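Local coordinates for acyl-CoA dehydrogenase (Bacillus anthracis, PDB 3OWA), which probably catalyses the FAD-dependent alpha,beta-dehydrogenation of acyl-CoA thioesters, at residues Y326-L331 with S362-F367; F367-L372 with G409-N414; I417-F422 with E491-I496. All blocks are in the same frame, centred on the assembly; numbering follows the deposited sequence.

Three helix-to-helix contacts follow one another along the chain without nesting or crossing. Interaction 1 comes first, closing a loop of 30 residues between 326-331 and 362-367, on helices 305-336 and 358-383. Interaction 2 opens on its last residue, Phe-367, and brings helix 358-383 against the start of helix 411-427, where FAD is bound. The two touch through Lys-365, whose NZ reaches Gly-409 O, and through Val-366 packed on Asn-414. A few residues further on, interaction 3 makes the longest jump, joining helix 411-427 to helix 490-520. Leu-363 of interaction 1 packs on Val-418 of interaction 3. Four helices, 305-336, 358-383, 411-427 and 490-520, are thus joined in chain order.

Interaction 1: residues Y326-L331 with S362-F367; sequences YRTVGL and SLNKVF
Thr-328 and Asn-364 carry this contact alone, their side chains pointing at each other from opposite directions across two helices that run in roughly opposite senses. The backbones stay well separated, with the two CA atoms 8.0 Å apart, and the paired side chains bridge the distance. CB of Thr-328 faces the end of the Asn-364 amide, and from there the chain forks over it. The methyl branch, Thr-328 CG2, lies beside that amide end. The hydroxyl branch, Thr-328 OG1, comes to 2.8 Å from the atom modelled as Asn-364 ND2; the amide is probably turned over, so the atom at that position is not certain to be nitrogen and the kind of interaction is left undecided. OG1 stands anti to its own carbonyl carbon (chi1 -61°) and is also hydrogen-bonded to Ser-324 O, one turn back in its helix, and to the hydroxyl of Tyr-504 on helix 490-520.

What is secure on the asparagine side is the placement of the group: CG of Asn-364 is anti to the carbonyl carbon (chi1 -76°), which sends the amide straight across the gap. The Tyr-504 side chain also packs on Asn-364, so a third helix covers the pair. Such a buried polar pair between neighbouring helices belongs to the all-helical C-terminal bundle of the acyl-CoA dehydrogenase fold.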
loop_
_atom_site.group_PDB
_atom_site.type_symbol
_atom_site.label_atom_id
_atom_site.label_comp_id
_atom_site.label_asym_id
_atom_site.label_seq_id
_atom_site.Cartn_x
_atom_site.Cartn_y
_atom_site.Cartn_z
ATOM N N TYR A 326 11.087 -18.334 10.333
ATOM C CA TYR A 326 11.389 -19.452 11.229
ATOM C C TYR A 326 12.752 -20.082 10.958
ATOM O O TYR A 326 13.355 -20.637 11.857
ATOM C CB TYR A 326 10.273 -20.505 11.252
ATOM C CG TYR A 326 9.154 -20.064 12.162
ATOM C CD1 TYR A 326 7.983 -19.483 11.647
ATOM C CD2 TYR A 326 9.295 -20.161 13.546
ATOM C CE1 TYR A 326 6.965 -19.036 12.520
ATOM C CE2 TYR A 326 8.301 -19.736 14.414
ATOM C CZ TYR A 326 7.146 -19.166 13.893
ATOM O OH TYR A 326 6.178 -18.748 14.762
ATOM N N ARG A 327 13.231 -19.939 9.730
ATOM C CA ARG A 327 14.599 -20.262 9.396
ATOM C C ARG A 327 15.526 -19.438 10.276
ATOM O O ARG A 327 16.437 -19.978 10.872
ATOM C CB ARG A 327 14.881 -19.973 7.921
ATOM C CG ARG A 327 16.343 -20.158 7.511
ATOM C CD ARG A 327 16.505 -20.069 6.018
ATOM N NE ARG A 327 17.876 -20.304 5.572
ATOM C CZ ARG A 327 18.286 -20.205 4.308
ATOM N NH1 ARG A 327 17.438 -19.869 3.331
ATOM N NH2 ARG A 327 19.559 -20.437 4.025
ATOM N N THR A 328 15.309 -18.123 10.341
ATOM C CA THR A 328 16.145 -17.271 11.162
ATOM C C THR A 328 16.060 -17.649 12.651
ATOM O O THR A 328 17.093 -17.701 13.347
ATOM C CB THR A 328 15.763 -15.781 10.952
ATOM O OG1 THR A 328 15.966 -15.437 9.584
ATOM C CG2 THR A 328 16.612 -14.866 11.806
ATOM N N VAL A 329 14.835 -17.883 13.137
ATOM C CA VAL A 329 14.620 -18.295 14.526
ATOM C C VAL A 329 15.409 -19.588 14.782
ATOM O O VAL A 329 16.129 -19.702 15.783
ATOM C CB VAL A 329 13.114 -18.469 14.861
ATOM C CG1 VAL A 329 12.944 -18.882 16.306
ATOM C CG2 VAL A 329 12.321 -17.135 14.600
ATOM N N GLY A 330 15.308 -20.533 13.839
ATOM C CA GLY A 330 16.109 -21.753 13.866
ATOM C C GLY A 330 17.617 -21.560 13.920
ATOM O O GLY A 330 18.298 -22.314 14.615
ATOM N N LEU A 331 18.151 -20.567 13.199
ATOM C CA LEU A 331 19.602 -20.291 13.244
ATOM C C LEU A 331 20.032 -19.828 14.637
ATOM O O LEU A 331 21.074 -20.258 15.165
ATOM C CB LEU A 331 20.030 -19.262 12.191
ATOM C CG LEU A 331 19.995 -19.701 10.728
ATOM C CD1 LEU A 331 20.040 -18.509 9.792
ATOM C CD2 LEU A 331 21.104 -20.748 10.396
ATOM N N SER A 362 17.225 -8.371 9.632
ATOM C CA SER A 362 16.814 -7.192 8.861
ATOM C C SER A 362 15.989 -7.602 7.648
ATOM O O SER A 362 14.959 -6.986 7.356
ATOM C CB SER A 362 18.034 -6.378 8.418
ATOM O OG SER A 362 18.356 -5.403 9.395
ATOM N N LEU A 363 16.417 -8.653 6.952
ATOM C CA LEU A 363 15.613 -9.183 5.842
ATOM C C LEU A 363 14.204 -9.590 6.263
ATOM O O LEU A 363 13.260 -9.313 5.539
ATOM C CB LEU A 363 16.289 -10.368 5.123
ATOM C CG LEU A 363 17.718 -10.167 4.589
ATOM C CD1 LEU A 363 18.244 -11.487 4.018
ATOM C CD2 LEU A 363 17.815 -9.006 3.577
ATOM N N ASN A 364 14.084 -10.296 7.376
ATOM C CA ASN A 364 12.785 -10.759 7.882
ATOM C C ASN A 364 11.903 -9.581 8.198
ATOM O O ASN A 364 10.711 -9.569 7.877
ATOM C CB ASN A 364 12.960 -11.555 9.174
ATOM C CG ASN A 364 13.494 -12.971 8.958
ATOM O OD1 ASN A 364 13.515 -13.524 7.843
ATOM N ND2 ASN A 364 13.916 -13.567 10.047
ATOM N N LYS A 365 12.485 -8.568 8.820
ATOM C CA LYS A 365 11.713 -7.421 9.195
ATOM C C LYS A 365 11.124 -6.699 7.975
ATOM O O LYS A 365 9.927 -6.376 7.962
ATOM C CB LYS A 365 12.540 -6.472 10.064
ATOM C CG LYS A 365 11.721 -5.360 10.714
ATOM C CD LYS A 365 11.699 -4.101 9.889
ATOM C CE LYS A 365 10.697 -3.142 10.437
ATOM N NZ LYS A 365 10.707 -1.802 9.758
ATOM N N VAL A 366 11.961 -6.437 6.963
ATOM C CA VAL A 366 11.508 -5.748 5.782
ATOM C C VAL A 366 10.575 -6.646 4.991
ATOM O O VAL A 366 9.500 -6.219 4.536
ATOM C CB VAL A 366 12.690 -5.323 4.844
ATOM C CG1 VAL A 366 12.118 -4.717 3.532
ATOM C CG2 VAL A 366 13.616 -4.348 5.546
ATOM N N PHE A 367 10.958 -7.907 4.830
ATOM C CA PHE A 367 10.149 -8.785 3.981
ATOM C C PHE A 367 8.799 -9.049 4.634
ATOM O O PHE A 367 7.776 -8.971 3.973
ATOM C CB PHE A 367 10.872 -10.098 3.726
ATOM C CG PHE A 367 10.212 -10.968 2.703
ATOM C CD1 PHE A 367 10.464 -10.780 1.356
ATOM C CD2 PHE A 367 9.392 -12.023 3.090
ATOM C CE1 PHE A 367 9.866 -11.596 0.397
ATOM C CE2 PHE A 367 8.778 -12.837 2.146
ATOM C CZ PHE A 367 9.016 -12.637 0.796
#

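Interaction 2: residues F367-L372 with G409-N414. With FAD (flavin-adenine dinucleotide), chain E.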
loop_
_atom_site.group_PDB
_atom_site.type_symbol
_atom_site.label_atom_id
_atom_site.label_comp_id
_atom_site.label_asym_id
_atom_site.label_seq_id
_atom_site.Cartn_x
_atom_site.Cartn_y
_atom_site.Cartn_z
ATOM N N PHE A 367 10.958 -7.907 4.830
ATOM C CA PHE A 367 10.149 -8.785 3.981
ATOM C C PHE A 367 8.799 -9.049 4.634
ATOM O O PHE A 367 7.776 -8.971 3.973
ATOM C CB PHE A 367 10.872 -10.098 3.726
ATOM C CG PHE A 367 10.212 -10.968 2.703
ATOM C CD1 PHE A 367 10.464 -10.780 1.356
ATOM C CD2 PHE A 367 9.392 -12.023 3.090
ATOM C CE1 PHE A 367 9.866 -11.596 0.397
ATOM C CE2 PHE A 367 8.778 -12.837 2.146
ATOM C CZ PHE A 367 9.016 -12.637 0.796
ATOM N N GLY A 368 8.800 -9.340 5.931
ATOM C CA GLY A 368 7.540 -9.590 6.659
ATOM C C GLY A 368 6.614 -8.384 6.672
ATOM O O GLY A 368 5.409 -8.495 6.436
ATOM N N SER A 369 7.160 -7.210 6.963
ATOM C CA SER A 369 6.293 -6.037 7.029
ATOM C C SER A 369 5.684 -5.714 5.647
ATOM O O SER A 369 4.534 -5.281 5.558
ATOM C CB SER A 369 7.078 -4.856 7.600
ATOM O OG SER A 369 8.207 -4.505 6.764
ATOM N N GLU A 370 6.440 -5.925 4.568
ATOM C CA GLU A 370 5.924 -5.690 3.197
ATOM C C GLU A 370 4.946 -6.742 2.706
ATOM O O GLU A 370 3.991 -6.433 1.997
ATOM C CB GLU A 370 7.078 -5.525 2.173
ATOM C CG GLU A 370 7.846 -4.279 2.525
ATOM C CD GLU A 370 8.802 -3.819 1.425
ATOM O OE1 GLU A 370 9.265 -4.660 0.620
ATOM O OE2 GLU A 370 9.114 -2.604 1.386
ATOM N N VAL A 371 5.162 -7.985 3.067
ATOM C CA VAL A 371 4.175 -9.000 2.760
ATOM C C VAL A 371 2.864 -8.721 3.511
ATOM O O VAL A 371 1.782 -8.853 2.946
ATOM C CB VAL A 371 4.739 -10.430 3.184
ATOM C CG1 VAL A 371 3.617 -11.434 3.275
ATOM C CG2 VAL A 371 5.780 -10.909 2.148
ATOM N N LEU A 372 2.944 -8.302 4.781
ATOM C CA LEU A 372 1.727 -8.013 5.540
ATOM C C LEU A 372 1.057 -6.787 4.906
ATOM O O LEU A 372 -0.172 -6.771 4.718
ATOM C CB LEU A 372 2.035 -7.700 7.004
ATOM C CG LEU A 372 0.826 -7.248 7.847
ATOM C CD1 LEU A 372 -0.277 -8.270 7.821
ATOM C CD2 LEU A 372 1.229 -6.811 9.276
ATOM N N GLY A 409 13.675 0.340 12.956
ATOM C CA GLY A 409 14.481 0.776 11.792
ATOM C C GLY A 409 13.510 0.850 10.616
ATOM O O GLY A 409 12.784 -0.120 10.344
ATOM N N THR A 410 13.437 2.000 9.936
ATOM C CA THR A 410 12.536 2.103 8.778
ATOM C C THR A 410 13.020 1.065 7.777
ATOM O O THR A 410 14.202 0.706 7.792
ATOM C CB THR A 410 12.615 3.453 8.139
ATOM O OG1 THR A 410 13.963 3.661 7.702
ATOM C CG2 THR A 410 12.276 4.565 9.182
ATOM N N ASN A 411 12.149 0.582 6.892
ATOM C CA ASN A 411 12.628 -0.351 5.904
ATOM C C ASN A 411 13.759 0.216 5.025
ATOM O O ASN A 411 14.593 -0.543 4.507
ATOM C CB ASN A 411 11.479 -0.870 5.060
ATOM C CG ASN A 411 10.601 -1.821 5.846
ATOM O OD1 ASN A 411 10.910 -2.136 7.001
ATOM N ND2 ASN A 411 9.533 -2.303 5.237
ATOM N N GLU A 412 13.818 1.535 4.871
ATOM C CA GLU A 412 14.943 2.116 4.101
ATOM C C GLU A 412 16.266 1.836 4.833
ATOM O O GLU A 412 17.266 1.444 4.220
ATOM C CB GLU A 412 14.795 3.644 3.947
ATOM C CG GLU A 412 13.615 4.069 3.029
ATOM C CD GLU A 412 12.239 3.731 3.626
ATOM O OE1 GLU A 412 11.384 3.163 2.896
ATOM O OE2 GLU A 412 12.026 4.033 4.835
ATOM N N ILE A 413 16.286 2.111 6.138
ATOM C CA ILE A 413 17.518 1.965 6.889
ATOM C C ILE A 413 17.918 0.481 6.927
ATOM O O ILE A 413 19.089 0.133 6.713
ATOM C CB ILE A 413 17.378 2.566 8.327
ATOM C CG1 ILE A 413 17.368 4.105 8.273
ATOM C CG2 ILE A 413 18.467 2.009 9.261
ATOM C CD1 ILE A 413 18.691 4.745 7.857
ATOM N N ASN A 414 16.935 -0.380 7.201
ATOM C CA ASN A 414 17.139 -1.830 7.174
ATOM C C ASN A 414 17.685 -2.341 5.847
ATOM O O ASN A 414 18.496 -3.260 5.847
ATOM C CB ASN A 414 15.847 -2.555 7.478
ATOM C CG ASN A 414 15.620 -2.744 8.959
ATOM O OD1 ASN A 414 14.883 -2.003 9.585
ATOM N ND2 ASN A 414 16.258 -3.756 9.523
HETATM P PA FAD E . 13.130 9.703 10.601
HETATM O O1A FAD E . 13.006 11.201 10.720
HETATM O O2A FAD E . 14.329 9.091 11.231
HETATM O O5B FAD E . 13.028 9.249 9.092
HETATM C C5B FAD E . 12.223 9.897 8.138
HETATM C C4B FAD E . 12.455 9.313 6.751
HETATM O O4B FAD E . 13.812 9.523 6.330
HETATM C C3B FAD E . 12.199 7.810 6.742
HETATM O O3B FAD E . 11.667 7.377 5.491
HETATM C C2B FAD E . 13.602 7.267 6.847
HETATM O O2B FAD E . 13.720 5.985 6.310
HETATM C C1B FAD E . 14.379 8.267 6.029
HETATM N N9A FAD E . 15.797 8.254 6.401
HETATM C C8A FAD E . 16.343 8.513 7.631
HETATM N N7A FAD E . 17.681 8.402 7.561
HETATM C C5A FAD E . 18.009 8.100 6.291
HETATM C C6A FAD E . 19.251 7.884 5.643
HETATM N N6A FAD E . 20.412 8.060 6.285
HETATM N N1A FAD E . 19.239 7.575 4.307
HETATM C C2A FAD E . 18.046 7.486 3.603
HETATM N N3A FAD E . 16.828 7.733 4.230
HETATM C C4A FAD E . 16.812 8.015 5.552
HETATM N N1 FAD E . 11.024 4.182 19.826
HETATM C C2 FAD E . 11.478 3.643 21.009
HETATM O O2 FAD E . 12.650 3.725 21.306
HETATM N N3 FAD E . 10.636 2.997 21.892
HETATM C C4 FAD E . 9.306 2.886 21.637
HETATM O O4 FAD E . 8.601 2.280 22.459
HETATM C C4X FAD E . 8.826 3.420 20.436
HETATM N N5 FAD E . 7.473 3.351 20.168
HETATM C C5X FAD E . 6.965 3.931 19.015
HETATM C C6 FAD E . 5.589 3.843 18.777
HETATM C C7 FAD E . 5.059 4.445 17.640
HETATM C C7M FAD E . 3.568 4.368 17.388
HETATM C C8 FAD E . 5.934 5.120 16.762
HETATM C C8M FAD E . 5.479 5.787 15.504
HETATM C C9 FAD E . 7.307 5.157 16.982
HETATM C C9A FAD E . 7.840 4.575 18.106
HETATM N N10 FAD E . 9.206 4.608 18.332
HETATM C C10 FAD E . 9.690 4.077 19.521
HETATM C "C1'" FAD E . 10.145 5.373 17.409
HETATM C "C2'" FAD E . 10.251 4.791 15.995
HETATM O "O2'" FAD E . 10.634 3.439 15.893
HETATM C "C3'" FAD E . 10.846 5.914 14.909
HETATM O "O3'" FAD E . 9.683 6.409 14.344
HETATM C "C4'" FAD E . 11.669 5.441 13.989
HETATM O "O4'" FAD E . 12.747 4.833 14.699
HETATM C "C5'" FAD E . 12.117 6.320 12.822
HETATM O "O5'" FAD E . 12.292 7.623 13.313
HETATM P P FAD E . 11.509 8.886 12.772
HETATM O O1P FAD E . 10.040 8.557 12.911
HETATM O O2P FAD E . 11.952 10.107 13.527
HETATM O O3P FAD E . 11.802 8.984 11.209
HETATM O O HOH W 1 8.537 -0.720 3.046
#
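Ser-369 and Asn-411 mark the closest approach of residues 367-372 of helix 358-383 to the first turn of helix 411-427, with their CA atoms 8.6 Å apart. Asn-411 reaches over this distance and donates from ND2 to Ser-369 OG at 3.0 Å. The bond is nearly straight (164°), and OG lies close to the amide plane, 9° out of it. The serine hydroxyl can receive it because chi1, at 61°, sets OG between its own N and carbonyl carbon, where it is also bonded to Lys-365 O in the preceding turn. The other end of the amide, Asn-411 OD1, takes a hydrogen bond from Lys-365 NZ, so both ends are held and the group cannot easily rotate.

Beside the serine, Glu-370 runs alongside Asn-411, pointing the other way, with carboxylate and amide planes steeply inclined, and a water joins the two. It accepts from Asn-411 ND2 at 2.9 Å and donates to Glu-370 OE2 at 2.6 Å. Glu-370 OE1 forms a salt bridge with Arg-415.

The same helix start is part of the FAD site typical of dimeric acyl-CoA dehydrogenases, where the cofactor lies between subunits. Thr-410 is the N-cap: its OG1 accepts from Ile-413 N at 3.2 Å. That hydroxyl, Thr-410 OG1, in turn donates to the ribose hydroxyl O2B of FAD at 2.7 Å. O2B passes a hydrogen bond on to Glu-412 OE2, whose carboxylate also meets Gln-381 and Lys-310 of the second subunit. Ile-413 supplies the apolar part, resting CD1 3.8 Å from the adenine atom C5A of FAD.

Interaction 3: residues I417-F422 with E491-I496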
loop_
_atom_site.group_PDB
_atom_site.type_symbol
_atom_site.label_atom_id
_atom_site.label_comp_id
_atom_site.label_asym_id
_atom_site.label_seq_id
_atom_site.Cartn_x
_atom_site.Cartn_y
_atom_site.Cartn_z
ATOM N N ILE A 417 21.588 -1.043 5.290
ATOM C CA ILE A 417 22.640 -1.662 6.072
ATOM C C ILE A 417 23.014 -3.062 5.597
ATOM O O ILE A 417 24.117 -3.533 5.916
ATOM C CB ILE A 417 22.318 -1.685 7.587
ATOM C CG1 ILE A 417 21.088 -2.559 7.883
ATOM C CG2 ILE A 417 22.159 -0.252 8.112
ATOM C CD1 ILE A 417 20.603 -2.419 9.322
ATOM N N VAL A 418 22.131 -3.719 4.848
ATOM C CA VAL A 418 22.417 -5.060 4.369
ATOM C C VAL A 418 23.729 -5.217 3.523
ATOM O O VAL A 418 24.591 -6.061 3.853
ATOM C CB VAL A 418 21.170 -5.734 3.696
ATOM C CG1 VAL A 418 21.590 -6.972 2.870
ATOM C CG2 VAL A 418 20.147 -6.134 4.757
ATOM N N PRO A 419 23.895 -4.433 2.440
ATOM C CA PRO A 419 25.146 -4.643 1.679
ATOM C C PRO A 419 26.417 -4.386 2.473
ATOM O O PRO A 419 27.371 -5.142 2.330
ATOM C CB PRO A 419 25.041 -3.638 0.539
ATOM C CG PRO A 419 23.546 -3.380 0.405
ATOM C CD PRO A 419 23.038 -3.414 1.805
ATOM N N GLY A 420 26.431 -3.346 3.301
ATOM C CA GLY A 420 27.609 -3.002 4.123
ATOM C C GLY A 420 27.949 -4.053 5.156
ATOM O O GLY A 420 29.123 -4.331 5.400
ATOM N N THR A 421 26.921 -4.638 5.765
ATOM C CA THR A 421 27.083 -5.785 6.649
ATOM C C THR A 421 27.767 -6.970 5.947
ATOM O O THR A 421 28.684 -7.581 6.521
ATOM C CB THR A 421 25.742 -6.194 7.247
ATOM O OG1 THR A 421 25.185 -5.048 7.883
ATOM C CG2 THR A 421 25.911 -7.265 8.290
ATOM N N PHE A 422 27.349 -7.282 4.721
ATOM C CA PHE A 422 28.055 -8.287 3.915
ATOM C C PHE A 422 29.526 -7.934 3.714
ATOM O O PHE A 422 30.405 -8.774 3.929
ATOM C CB PHE A 422 27.373 -8.535 2.562
ATOM C CG PHE A 422 26.282 -9.552 2.622
ATOM C CD1 PHE A 422 26.584 -10.894 2.838
ATOM C CD2 PHE A 422 24.948 -9.174 2.466
ATOM C CE1 PHE A 422 25.583 -11.860 2.903
ATOM C CE2 PHE A 422 23.926 -10.123 2.527
ATOM C CZ PHE A 422 24.243 -11.483 2.745
ATOM N N GLU A 491 20.418 4.250 -3.934
ATOM C CA GLU A 491 19.510 3.527 -4.855
ATOM C C GLU A 491 20.051 2.153 -5.213
ATOM O O GLU A 491 19.295 1.182 -5.236
ATOM C CB GLU A 491 19.261 4.291 -6.165
ATOM C CG GLU A 491 18.671 5.673 -5.981
ATOM C CD GLU A 491 19.716 6.772 -5.911
ATOM O OE1 GLU A 491 20.856 6.520 -5.440
ATOM O OE2 GLU A 491 19.393 7.907 -6.326
ATOM N N ILE A 492 21.359 2.089 -5.494
ATOM C CA ILE A 492 22.065 0.846 -5.774
ATOM C C ILE A 492 22.075 -0.094 -4.570
ATOM O O ILE A 492 21.830 -1.293 -4.724
ATOM C CB ILE A 492 23.537 1.128 -6.286
ATOM C CG1 ILE A 492 23.519 1.577 -7.742
ATOM C CG2 ILE A 492 24.451 -0.082 -6.110
ATOM C CD1 ILE A 492 24.897 2.104 -8.207
ATOM N N LEU A 493 22.389 0.447 -3.387
ATOM C CA LEU A 493 22.421 -0.348 -2.144
ATOM C C LEU A 493 21.084 -1.044 -1.903
ATOM O O LEU A 493 21.038 -2.199 -1.491
ATOM C CB LEU A 493 22.798 0.518 -0.919
ATOM C CG LEU A 493 24.206 1.124 -0.895
ATOM C CD1 LEU A 493 24.342 2.132 0.243
ATOM C CD2 LEU A 493 25.259 0.027 -0.771
ATOM N N VAL A 494 20.001 -0.327 -2.168
ATOM C CA VAL A 494 18.658 -0.851 -1.953
ATOM C C VAL A 494 18.328 -1.961 -2.978
ATOM O O VAL A 494 17.676 -2.950 -2.634
ATOM C CB VAL A 494 17.636 0.289 -1.981
ATOM C CG1 VAL A 494 16.220 -0.246 -2.193
ATOM C CG2 VAL A 494 17.717 1.052 -0.673
ATOM N N ASN A 495 18.807 -1.815 -4.221
ATOM C CA ASN A 495 18.673 -2.901 -5.223
ATOM C C ASN A 495 19.352 -4.192 -4.786
ATOM O O ASN A 495 18.797 -5.288 -4.941
ATOM C CB ASN A 495 19.211 -2.480 -6.611
ATOM C CG ASN A 495 18.323 -1.465 -7.301
ATOM O OD1 ASN A 495 17.132 -1.355 -6.999
ATOM N ND2 ASN A 495 18.901 -0.705 -8.223
ATOM N N ILE A 496 20.551 -4.050 -4.227
ATOM C CA ILE A 496 21.323 -5.182 -3.771
ATOM C C ILE A 496 20.596 -5.808 -2.584
ATOM O O ILE A 496 20.414 -7.018 -2.541
ATOM C CB ILE A 496 22.771 -4.750 -3.392
ATOM C CG1 ILE A 496 23.545 -4.349 -4.661
ATOM C CG2 ILE A 496 23.488 -5.855 -2.639
ATOM C CD1 ILE A 496 24.752 -3.530 -4.385
#
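Pro-419 is the wedge here, its ring lodged between Leu-493 and Ile-496, one turn apart on helix 490-520. The helices come close at this point, with the CA atoms of Pro-419 and Leu-493 6.4 Å apart. A compact ring suits so narrow a gap. On one flank, Pro-419 CB meets the branch methyl CD2 of Leu-493 at 3.9 Å; on the other, Pro-419 CG lies 3.9 Å from CG2 of Ile-496. That methyl is anti to the backbone N of Ile-496, while CG1 is turned beside it (chi1 -69°). Pro-419 CG also sits over the backbone, 3.4 Å from Leu-493 O.

A proline within a helix costs one backbone bond: the N of Pro-419 makes none to the turn before, and helix 411-427 is kinked there. This is a proline-kinked helix packed against a neighbour, joining the two C-terminal helical regions of the chain. Val-474 and Ala-475 of helix 458-482 lie against Ile-496, whereas Leu-416 and Leu-486 touch Leu-493.

Away from the wedge the contact thins out quickly. Gly-420 contributes almost nothing and is partly exposed. Ile-417 turns its CB away from helix 490-520, and its carbonyl oxygen serves its own helix instead. Ile-417 O accepts from Thr-421 N at 3.0 Å and from Thr-421 OG1 at 2.7 Å. The hydroxyl comes in from above the carbonyl plane, 41° out of it, and Thr-421 also packs on Ile-359 of helix 358-383.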